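Local coordinates for peptidase S9 prolyl oligopeptidase catalytic domain-containing protein (Pyrococcus horikoshii, PDB 4HXF) that probably acts as an acylaminoacyl-type serine peptidase, joining a beta-propeller to an alpha/beta-hydrolase domain within a self-compartmentalizing hexamer that selects substrates through multimerization, at residues 275-278 with 283-286; 294-299 with 310-315; 567-572 with 601-606. One frame throughout, in Å; residues are numbered along the deposited sequence.

Interaction 1 (275-278 with 283-286); sequences YFTL and SVNL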
loop_
_atom_site.group_PDB
_atom_site.type_symbol
_atom_site.label_atom_id
_atom_site.label_comp_id
_atom_site.label_asym_id
_atom_site.label_seq_id
_atom_site.Cartn_x
_atom_site.Cartn_y
_atom_site.Cartn_z
ATOM N N TYR A 275 36.020 -25.617 -30.402
ATOM C CA TYR A 275 34.852 -26.520 -30.357
ATOM C C TYR A 275 33.732 -25.806 -31.080
ATOM O O TYR A 275 33.530 -24.630 -30.877
ATOM C CB TYR A 275 34.420 -26.740 -28.886
ATOM C CG TYR A 275 35.470 -27.567 -28.134
ATOM C CD1 TYR A 275 36.508 -26.959 -27.529
ATOM C CD2 TYR A 275 35.372 -28.886 -28.115
ATOM C CE1 TYR A 275 37.468 -27.714 -26.859
ATOM C CE2 TYR A 275 36.303 -29.679 -27.402
ATOM C CZ TYR A 275 37.313 -29.036 -26.755
ATOM O OH TYR A 275 38.342 -29.785 -26.075
ATOM N N PHE A 276 32.993 -26.550 -31.906
ATOM C CA PHE A 276 31.996 -25.894 -32.710
ATOM C C PHE A 276 30.910 -26.887 -33.151
ATOM O O PHE A 276 31.157 -28.067 -33.249
ATOM C CB PHE A 276 32.685 -25.257 -33.933
ATOM C CG PHE A 276 33.243 -26.214 -34.925
ATOM C CD1 PHE A 276 34.559 -26.643 -34.784
ATOM C CD2 PHE A 276 32.514 -26.614 -36.027
ATOM C CE1 PHE A 276 35.080 -27.499 -35.706
ATOM C CE2 PHE A 276 33.075 -27.468 -36.953
ATOM C CZ PHE A 276 34.373 -27.921 -36.790
ATOM N N THR A 277 29.755 -26.355 -33.464
ATOM C CA THR A 277 28.686 -27.119 -33.992
ATOM C C THR A 277 28.353 -26.695 -35.405
ATOM O O THR A 277 28.572 -25.530 -35.779
ATOM C CB THR A 277 27.404 -26.941 -33.156
ATOM O OG1 THR A 277 27.185 -25.549 -32.824
ATOM C CG2 THR A 277 27.618 -27.737 -31.779
ATOM N N LEU A 278 27.834 -27.613 -36.193
ATOM C CA LEU A 278 27.389 -27.367 -37.577
ATOM C C LEU A 278 26.029 -27.807 -37.807
ATOM O O LEU A 278 25.562 -28.826 -37.234
ATOM C CB LEU A 278 28.232 -28.221 -38.570
ATOM C CG LEU A 278 29.747 -28.089 -38.666
ATOM C CD1 LEU A 278 30.448 -29.107 -39.615
ATOM C CD2 LEU A 278 30.027 -26.632 -39.143
ATOM N N SER A 283 20.361 -32.188 -38.254
ATOM C CA SER A 283 21.057 -32.311 -36.991
ATOM C C SER A 283 21.866 -31.021 -36.763
ATOM O O SER A 283 22.247 -30.285 -37.743
ATOM C CB SER A 283 21.991 -33.518 -37.069
ATOM O OG SER A 283 21.223 -34.709 -37.200
ATOM N N VAL A 284 22.205 -30.769 -35.505
ATOM C CA VAL A 284 23.226 -29.786 -35.158
ATOM C C VAL A 284 24.280 -30.614 -34.387
ATOM O O VAL A 284 23.998 -31.072 -33.278
ATOM C CB VAL A 284 22.739 -28.570 -34.415
ATOM C CG1 VAL A 284 23.866 -27.699 -33.912
ATOM C CG2 VAL A 284 21.733 -27.806 -35.274
ATOM N N ASN A 285 25.446 -30.777 -34.976
ATOM C CA ASN A 285 26.451 -31.746 -34.534
ATOM C C ASN A 285 27.685 -31.044 -33.993
ATOM O O ASN A 285 28.044 -29.990 -34.530
ATOM C CB ASN A 285 26.871 -32.681 -35.678
ATOM C CG ASN A 285 25.753 -33.614 -36.140
ATOM O OD1 ASN A 285 25.005 -34.161 -35.299
ATOM N ND2 ASN A 285 25.605 -33.726 -37.478
ATOM N N LEU A 286 28.309 -31.586 -32.965
ATOM C CA LEU A 286 29.516 -31.059 -32.255
ATOM C C LEU A 286 30.818 -31.702 -32.709
ATOM O O LEU A 286 30.958 -32.932 -32.843
ATOM C CB LEU A 286 29.370 -31.280 -30.712
ATOM C CG LEU A 286 30.511 -30.732 -29.819
ATOM C CD1 LEU A 286 30.611 -29.171 -29.948
ATOM C CD2 LEU A 286 30.172 -31.075 -28.362
#
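Leu278 and Asn285 form an antiparallel hydrogen-bonded pair, and Thr277 faces Leu286 in the non-hydrogen-bonded pair beside it. The two strand segments run at 162° to one another, with axes 4.5 Å apart. Leu278 N reaches Asn285 O at 2.9 Å and Asn285 N returns a 3.0 Å bond to Leu278 O; both donors lie in the carbonyl plane of their acceptor. Asn285 O carries a second load, since Thr277 CA comes to 3.0 Å from it in a CA-H...O contact.

Side chains then sort by face. On one face Thr277 sits between Val284 and Leu286: its CB meets Val284 CG1 at 3.7 Å, and its methyl CG2 meets Leu286 CD1 at 3.8 Å. Leu286 gets there because CG lies anti to the backbone N (chi1 -177°) and the next torsion swings CD1 back over the neighbouring strand, where it also rests 3.5 Å from Phe276 O. The other face carries Phe276, Leu278 and Asn285, with Leu278 CG in plane at the edge of the Phe276 ring. The Asn285 amide turns away to Glu280 and to the backbone N of Gly299.

Such pairing is that of a beta hairpin, here strands 273-280 and 283-289, the two central strands of a four-stranded antiparallel blade in the seven-bladed beta-propeller.

Interaction 2 (294-299 with 310-315); sequences REIAKG and ERLIYL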
loop_
_atom_site.group_PDB
_atom_site.type_symbol
_atom_site.label_atom_id
_atom_site.label_comp_id
_atom_site.label_asym_id
_atom_site.label_seq_id
_atom_site.Cartn_x
_atom_site.Cartn_y
_atom_site.Cartn_z
ATOM N N ARG A 294 37.614 -33.030 -35.836
ATOM C CA ARG A 294 37.294 -34.315 -35.214
ATOM C C ARG A 294 35.815 -34.341 -34.759
ATOM O O ARG A 294 35.372 -33.424 -34.169
ATOM C CB ARG A 294 38.200 -34.531 -34.042
ATOM C CG ARG A 294 39.663 -34.365 -34.547
ATOM C CD ARG A 294 40.700 -35.116 -33.785
ATOM N NE ARG A 294 42.059 -34.714 -34.211
ATOM C CZ ARG A 294 42.800 -35.304 -35.168
ATOM N NH1 ARG A 294 42.349 -36.339 -35.881
ATOM N NH2 ARG A 294 44.002 -34.824 -35.440
ATOM N N GLU A 295 35.131 -35.445 -35.046
ATOM C CA GLU A 295 33.763 -35.637 -34.588
ATOM C C GLU A 295 33.698 -35.862 -33.094
ATOM O O GLU A 295 34.487 -36.628 -32.553
ATOM C CB GLU A 295 33.153 -36.829 -35.303
ATOM C CG GLU A 295 31.688 -37.111 -35.063
ATOM C CD GLU A 295 31.270 -38.437 -35.702
ATOM O OE1 GLU A 295 30.633 -39.226 -35.007
ATOM O OE2 GLU A 295 31.582 -38.634 -36.881
ATOM N N ILE A 296 32.777 -35.154 -32.412
ATOM C CA ILE A 296 32.528 -35.381 -30.993
ATOM C C ILE A 296 31.127 -35.950 -30.725
ATOM O O ILE A 296 31.007 -37.023 -30.163
ATOM C CB ILE A 296 32.703 -34.144 -30.104
ATOM C CG1 ILE A 296 34.029 -33.456 -30.348
ATOM C CG2 ILE A 296 32.672 -34.605 -28.680
ATOM C CD1 ILE A 296 35.182 -34.326 -29.865
ATOM N N ALA A 297 30.054 -35.302 -31.179
ATOM C CA ALA A 297 28.693 -35.748 -30.927
ATOM C C ALA A 297 27.918 -35.489 -32.195
ATOM O O ALA A 297 27.397 -34.353 -32.411
ATOM C CB ALA A 297 28.071 -35.050 -29.676
ATOM N N LYS A 298 27.788 -36.549 -32.970
ATOM C CA LYS A 298 27.068 -36.459 -34.257
ATOM C C LYS A 298 25.965 -37.465 -34.185
ATOM O O LYS A 298 26.213 -38.647 -33.817
ATOM C CB LYS A 298 28.057 -36.763 -35.393
ATOM C CG LYS A 298 27.393 -36.901 -36.761
ATOM C CD LYS A 298 28.357 -37.041 -37.931
ATOM C CE LYS A 298 27.578 -37.267 -39.242
ATOM N NZ LYS A 298 28.535 -37.866 -40.249
ATOM N N GLY A 299 24.761 -37.097 -34.522
ATOM C CA GLY A 299 23.647 -38.098 -34.563
ATOM C C GLY A 299 22.370 -37.379 -34.913
ATOM O O GLY A 299 22.356 -36.209 -35.391
ATOM N N GLU A 310 38.616 -27.755 -18.668
ATOM C CA GLU A 310 39.187 -29.049 -18.488
ATOM C C GLU A 310 38.347 -30.168 -18.946
ATOM O O GLU A 310 38.837 -31.300 -19.281
ATOM C CB GLU A 310 39.634 -29.286 -17.029
ATOM C CG GLU A 310 40.687 -28.257 -16.595
ATOM C CD GLU A 310 41.198 -28.421 -15.156
ATOM O OE1 GLU A 310 40.633 -29.236 -14.361
ATOM O OE2 GLU A 310 42.199 -27.720 -14.849
ATOM N N ARG A 311 37.050 -29.946 -18.923
ATOM C CA ARG A 311 36.103 -30.982 -19.332
ATOM C C ARG A 311 35.260 -30.400 -20.489
ATOM O O ARG A 311 35.233 -29.200 -20.676
ATOM C CB ARG A 311 35.169 -31.308 -18.159
ATOM C CG ARG A 311 35.903 -31.961 -16.949
ATOM C CD ARG A 311 36.636 -33.254 -17.323
ATOM N NE ARG A 311 35.969 -34.476 -16.862
ATOM C CZ ARG A 311 35.796 -34.804 -15.567
ATOM N NH1 ARG A 311 36.209 -33.988 -14.571
ATOM N NH2 ARG A 311 35.181 -35.946 -15.258
ATOM N N LEU A 312 34.718 -31.266 -21.296
ATOM C CA LEU A 312 33.776 -30.831 -22.362
ATOM C C LEU A 312 32.327 -31.327 -21.995
ATOM O O LEU A 312 32.077 -32.529 -21.860
ATOM C CB LEU A 312 34.136 -31.359 -23.748
ATOM C CG LEU A 312 33.161 -31.137 -24.944
ATOM C CD1 LEU A 312 32.861 -29.642 -25.172
ATOM C CD2 LEU A 312 33.755 -31.846 -26.134
ATOM N N ILE A 313 31.437 -30.345 -21.947
ATOM C CA ILE A 313 30.023 -30.649 -21.645
ATOM C C ILE A 313 29.144 -30.003 -22.696
ATOM O O ILE A 313 29.521 -28.960 -23.294
ATOM C CB ILE A 313 29.677 -30.214 -20.245
ATOM C CG1 ILE A 313 30.041 -28.787 -19.958
ATOM C CG2 ILE A 313 30.339 -31.145 -19.214
ATOM C CD1 ILE A 313 28.992 -27.783 -19.848
ATOM N N TYR A 314 27.978 -30.609 -22.887
ATOM C CA TYR A 314 27.048 -30.077 -23.874
ATOM C C TYR A 314 25.635 -30.491 -23.587
ATOM O O TYR A 314 25.342 -31.492 -22.975
ATOM C CB TYR A 314 27.501 -30.535 -25.281
ATOM C CG TYR A 314 27.697 -32.000 -25.509
ATOM C CD1 TYR A 314 28.958 -32.576 -25.311
ATOM C CD2 TYR A 314 26.657 -32.832 -25.952
ATOM C CE1 TYR A 314 29.175 -33.903 -25.521
ATOM C CE2 TYR A 314 26.861 -34.202 -26.194
ATOM C CZ TYR A 314 28.157 -34.714 -26.025
ATOM O OH TYR A 314 28.379 -36.021 -26.253
ATOM N N LEU A 315 24.741 -29.686 -24.120
ATOM C CA LEU A 315 23.291 -29.978 -24.022
ATOM C C LEU A 315 22.847 -30.580 -25.362
ATOM O O LEU A 315 23.100 -29.973 -26.411
ATOM C CB LEU A 315 22.530 -28.668 -23.824
ATOM C CG LEU A 315 22.540 -27.942 -22.499
ATOM C CD1 LEU A 315 21.832 -26.614 -22.467
ATOM C CD2 LEU A 315 21.948 -28.870 -21.375
#
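Leu312 is the first residue of 310-315 to meet the other segment, sending CD2 toward Ile296 CG2, 3.9 Å away. Its CG lies anti to the backbone N (chi1 173°), which carries the branched end out from the strand, and the two aliphatic chains pass at a slant. Ile296 was modelled in two conformers, so the exact fit of this methyl pair is provisional. Ile313, next along, points to the opposite side of its strand.

Tyr314 brings the chain back to the contact. With CG placed between the backbone N and the carbonyl carbon (chi1 54°), its ring extends to the methyl of Ala297, whose CB lies 3.6 Å from Tyr314 OH and 3.7 Å from Tyr314 CZ. The hydroxyl, although it touches this methyl, has its polar partner elsewhere, in the carboxylate of Glu332. Ile303 packs against both Ala297 and Tyr314, while Trp328 touches Ile296 and Tyr314. Leu315 then turns away again.

No hydrogen bond joins the segments, and their backbones stay well apart, at 9.2 Å between Ala297 CA and Tyr314 CA. Ile296 and Ala297, consecutive in the chain, both direct their side chains at strand 312-317, Ile296 to Leu312 and Ala297 to Tyr314. Both also stand opposite Leu286 as a classic beta bulge, with Ile296 at a psi of -55°, which probably allows this. The bulge lies at a corner of the chain, where it leaves one blade and turns toward the next. Apolar packing of one four-stranded sheet against the following one, as here, is characteristic of adjacent blades in a beta-propeller.

Interaction 3 (567-572 with 601-606); sequences EVYIAI and ERKLKK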
loop_
_atom_site.group_PDB
_atom_site.type_symbol
_atom_site.label_atom_id
_atom_site.label_comp_id
_atom_site.label_asym_id
_atom_site.label_seq_id
_atom_site.Cartn_x
_atom_site.Cartn_y
_atom_site.Cartn_z
ATOM N N GLU A 567 -13.704 -17.259 -45.132
ATOM C CA GLU A 567 -13.734 -17.685 -43.758
ATOM C C GLU A 567 -12.321 -17.582 -43.200
ATOM O O GLU A 567 -11.454 -18.419 -43.482
ATOM C CB GLU A 567 -14.232 -19.156 -43.671
ATOM C CG GLU A 567 -14.281 -19.565 -42.203
ATOM C CD GLU A 567 -14.756 -21.006 -41.905
ATOM O OE1 GLU A 567 -14.761 -21.336 -40.721
ATOM O OE2 GLU A 567 -15.153 -21.770 -42.819
ATOM N N VAL A 568 -12.102 -16.615 -42.338
ATOM C CA VAL A 568 -10.799 -16.289 -41.769
ATOM C C VAL A 568 -11.007 -15.724 -40.372
ATOM O O VAL A 568 -12.088 -15.126 -40.119
ATOM C CB VAL A 568 -9.985 -15.375 -42.685
ATOM C CG1 VAL A 568 -10.697 -14.037 -42.870
ATOM C CG2 VAL A 568 -8.486 -15.306 -42.176
ATOM N N TYR A 569 -10.035 -15.951 -39.498
ATOM C CA TYR A 569 -10.074 -15.567 -38.134
ATOM C C TYR A 569 -8.694 -15.015 -37.782
ATOM O O TYR A 569 -7.725 -15.503 -38.382
ATOM C CB TYR A 569 -10.337 -16.768 -37.222
ATOM C CG TYR A 569 -11.567 -17.543 -37.619
ATOM C CD1 TYR A 569 -11.477 -18.589 -38.586
ATOM C CD2 TYR A 569 -12.817 -17.229 -37.070
ATOM C CE1 TYR A 569 -12.621 -19.260 -38.958
ATOM C CE2 TYR A 569 -13.968 -17.873 -37.502
ATOM C CZ TYR A 569 -13.856 -18.927 -38.405
ATOM O OH TYR A 569 -15.031 -19.575 -38.776
ATOM N N ILE A 570 -8.634 -14.119 -36.841
ATOM C CA ILE A 570 -7.351 -13.575 -36.349
ATOM C C ILE A 570 -7.271 -13.484 -34.853
ATOM O O ILE A 570 -8.187 -12.994 -34.168
ATOM C CB ILE A 570 -6.838 -12.312 -37.113
ATOM C CG1 ILE A 570 -5.434 -11.975 -36.759
ATOM C CG2 ILE A 570 -7.783 -11.109 -36.860
ATOM C CD1 ILE A 570 -4.846 -10.793 -37.558
ATOM N N ALA A 571 -6.139 -14.066 -34.328
ATOM C CA ALA A 571 -5.829 -14.010 -32.897
ATOM C C ALA A 571 -4.624 -13.111 -32.760
ATOM O O ALA A 571 -3.556 -13.462 -33.315
ATOM C CB ALA A 571 -5.593 -15.439 -32.318
ATOM N N ILE A 572 -4.754 -11.991 -32.056
ATOM C CA ILE A 572 -3.704 -10.995 -31.893
ATOM C C ILE A 572 -3.284 -10.997 -30.442
ATOM O O ILE A 572 -4.024 -10.592 -29.521
ATOM C CB ILE A 572 -4.099 -9.585 -32.320
ATOM C CG1 ILE A 572 -4.604 -9.640 -33.788
ATOM C CG2 ILE A 572 -2.899 -8.634 -32.164
ATOM C CD1 ILE A 572 -5.229 -8.296 -34.258
ATOM N N GLU A 601 -8.770 -29.381 -34.916
ATOM C CA GLU A 601 -9.850 -30.318 -34.540
ATOM C C GLU A 601 -11.154 -29.951 -35.302
ATOM O O GLU A 601 -11.843 -30.853 -35.735
ATOM C CB GLU A 601 -10.083 -30.264 -33.032
ATOM C CG GLU A 601 -8.938 -30.967 -32.209
ATOM C CD GLU A 601 -8.961 -32.462 -32.350
ATOM O OE1 GLU A 601 -8.246 -32.985 -33.150
ATOM O OE2 GLU A 601 -9.789 -33.075 -31.725
ATOM N N ARG A 602 -11.453 -28.656 -35.353
ATOM C CA ARG A 602 -12.740 -28.163 -35.813
ATOM C C ARG A 602 -12.790 -27.750 -37.280
ATOM O O ARG A 602 -13.929 -27.428 -37.784
ATOM C CB ARG A 602 -13.266 -27.062 -34.882
ATOM C CG ARG A 602 -13.488 -27.540 -33.448
ATOM C CD ARG A 602 -13.565 -26.413 -32.452
ATOM N NE ARG A 602 -13.645 -26.919 -31.092
ATOM C CZ ARG A 602 -14.754 -27.185 -30.397
ATOM N NH1 ARG A 602 -15.976 -27.029 -30.893
ATOM N NH2 ARG A 602 -14.606 -27.596 -29.111
ATOM N N LYS A 603 -11.618 -27.720 -37.961
ATOM C CA LYS A 603 -11.580 -27.315 -39.321
ATOM C C LYS A 603 -10.934 -28.348 -40.235
ATOM O O LYS A 603 -11.179 -28.367 -41.460
ATOM C CB LYS A 603 -10.899 -25.920 -39.461
ATOM C CG LYS A 603 -11.679 -24.826 -38.702
ATOM C CD LYS A 603 -12.995 -24.441 -39.270
ATOM C CE LYS A 603 -13.726 -23.547 -38.297
ATOM N NZ LYS A 603 -15.087 -23.253 -38.763
ATOM N N LEU A 604 -10.097 -29.177 -39.660
ATOM C CA LEU A 604 -9.342 -30.162 -40.426
ATOM C C LEU A 604 -9.807 -31.611 -40.164
ATOM O O LEU A 604 -10.236 -32.316 -41.096
ATOM C CB LEU A 604 -7.805 -30.056 -40.229
ATOM C CG LEU A 604 -6.977 -31.038 -41.018
ATOM C CD1 LEU A 604 -7.068 -30.840 -42.550
ATOM C CD2 LEU A 604 -5.493 -30.975 -40.591
ATOM N N LYS A 605 -9.755 -32.044 -38.911
ATOM C CA LYS A 605 -10.160 -33.411 -38.606
ATOM C C LYS A 605 -11.647 -33.626 -38.975
ATOM O O LYS A 605 -12.023 -34.671 -39.560
ATOM C CB LYS A 605 -9.933 -33.640 -37.090
ATOM C CG LYS A 605 -10.292 -35.038 -36.656
ATOM C CD LYS A 605 -10.125 -35.292 -35.161
ATOM C CE LYS A 605 -8.630 -35.672 -34.810
ATOM N NZ LYS A 605 -8.338 -35.630 -33.316
ATOM N N LYS A 606 -12.467 -32.644 -38.591
ATOM C CA LYS A 606 -13.919 -32.657 -38.923
ATOM C C LYS A 606 -14.445 -31.235 -38.966
ATOM O O LYS A 606 -14.685 -30.623 -37.859
ATOM C CB LYS A 606 -14.692 -33.441 -37.845
#
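Glu567 and Lys603 form a salt bridge within the alpha/beta-hydrolase fold, tying the start of strand 568-573, the last in sequence of its eight-stranded sheet, to the end of helix 586-605. The backbones are far apart, 10.8 Å between Glu567 CA and Lys603 CA, and the two side chains span the gap from opposite directions.

Glu567 is stretched to full length: CG is anti to the backbone N (chi1 -179°) and the chain beyond it stays extended. Lys603 instead bends early, at chi2 (-70°), then runs straight to deliver NZ to Glu567 OE1 at 2.8 Å, nearly in line with the C-O bond. Its CE follows to 3.4 Å from the same oxygen. The ammonium has further acceptors in the carbonyl oxygens of Glu608 and Gly610, so several bonds fix where it sits; these two carbonyl oxygens, just past the helix, and the carboxylate would probably help keep the lysine charged. The second carboxylate oxygen, OE2, is taken by the hydroxyl of Tyr607.

Farther along the strand, Ile570, Ala571 and Ile572 pair with an antiparallel strand of a neighbouring subunit, continuing the sheet across the interface. Tyr569 belongs to both settings: its side chain packs on Phe133 of that subunit, and its phenol end turns to the salt bridge. Two residues on from Glu567, it points to the same side of the strand. Tyr569 OH donates to Glu567 OE1 at 2.6 Å, approaching from the anti side of the carboxylate, 24° out of its plane.

Interactions 1 and 2 adjoin in the propeller, whereas interaction 3 lies in the hydrolase domain on the other side of the chain's centre, about 39 Å and 44 Å from them between centres. Strand 283-289 links the first two through Leu286 O to Ile296 N and Ser283 OG to Gly299 O; separately, Tyr275 of strand 273-280 packs on Leu312. Their chemistry follows their place: backbone bonds hold strands inside one blade in 275-278 with 283-286, while between 294-299 and 310-315 the contact is apolar side-chain packing, with no hydrogen bond between the two segments. All three are largely buried, yet 567-572 with 601-606 relies on charge, its glutamate partly exposed near a subunit interface.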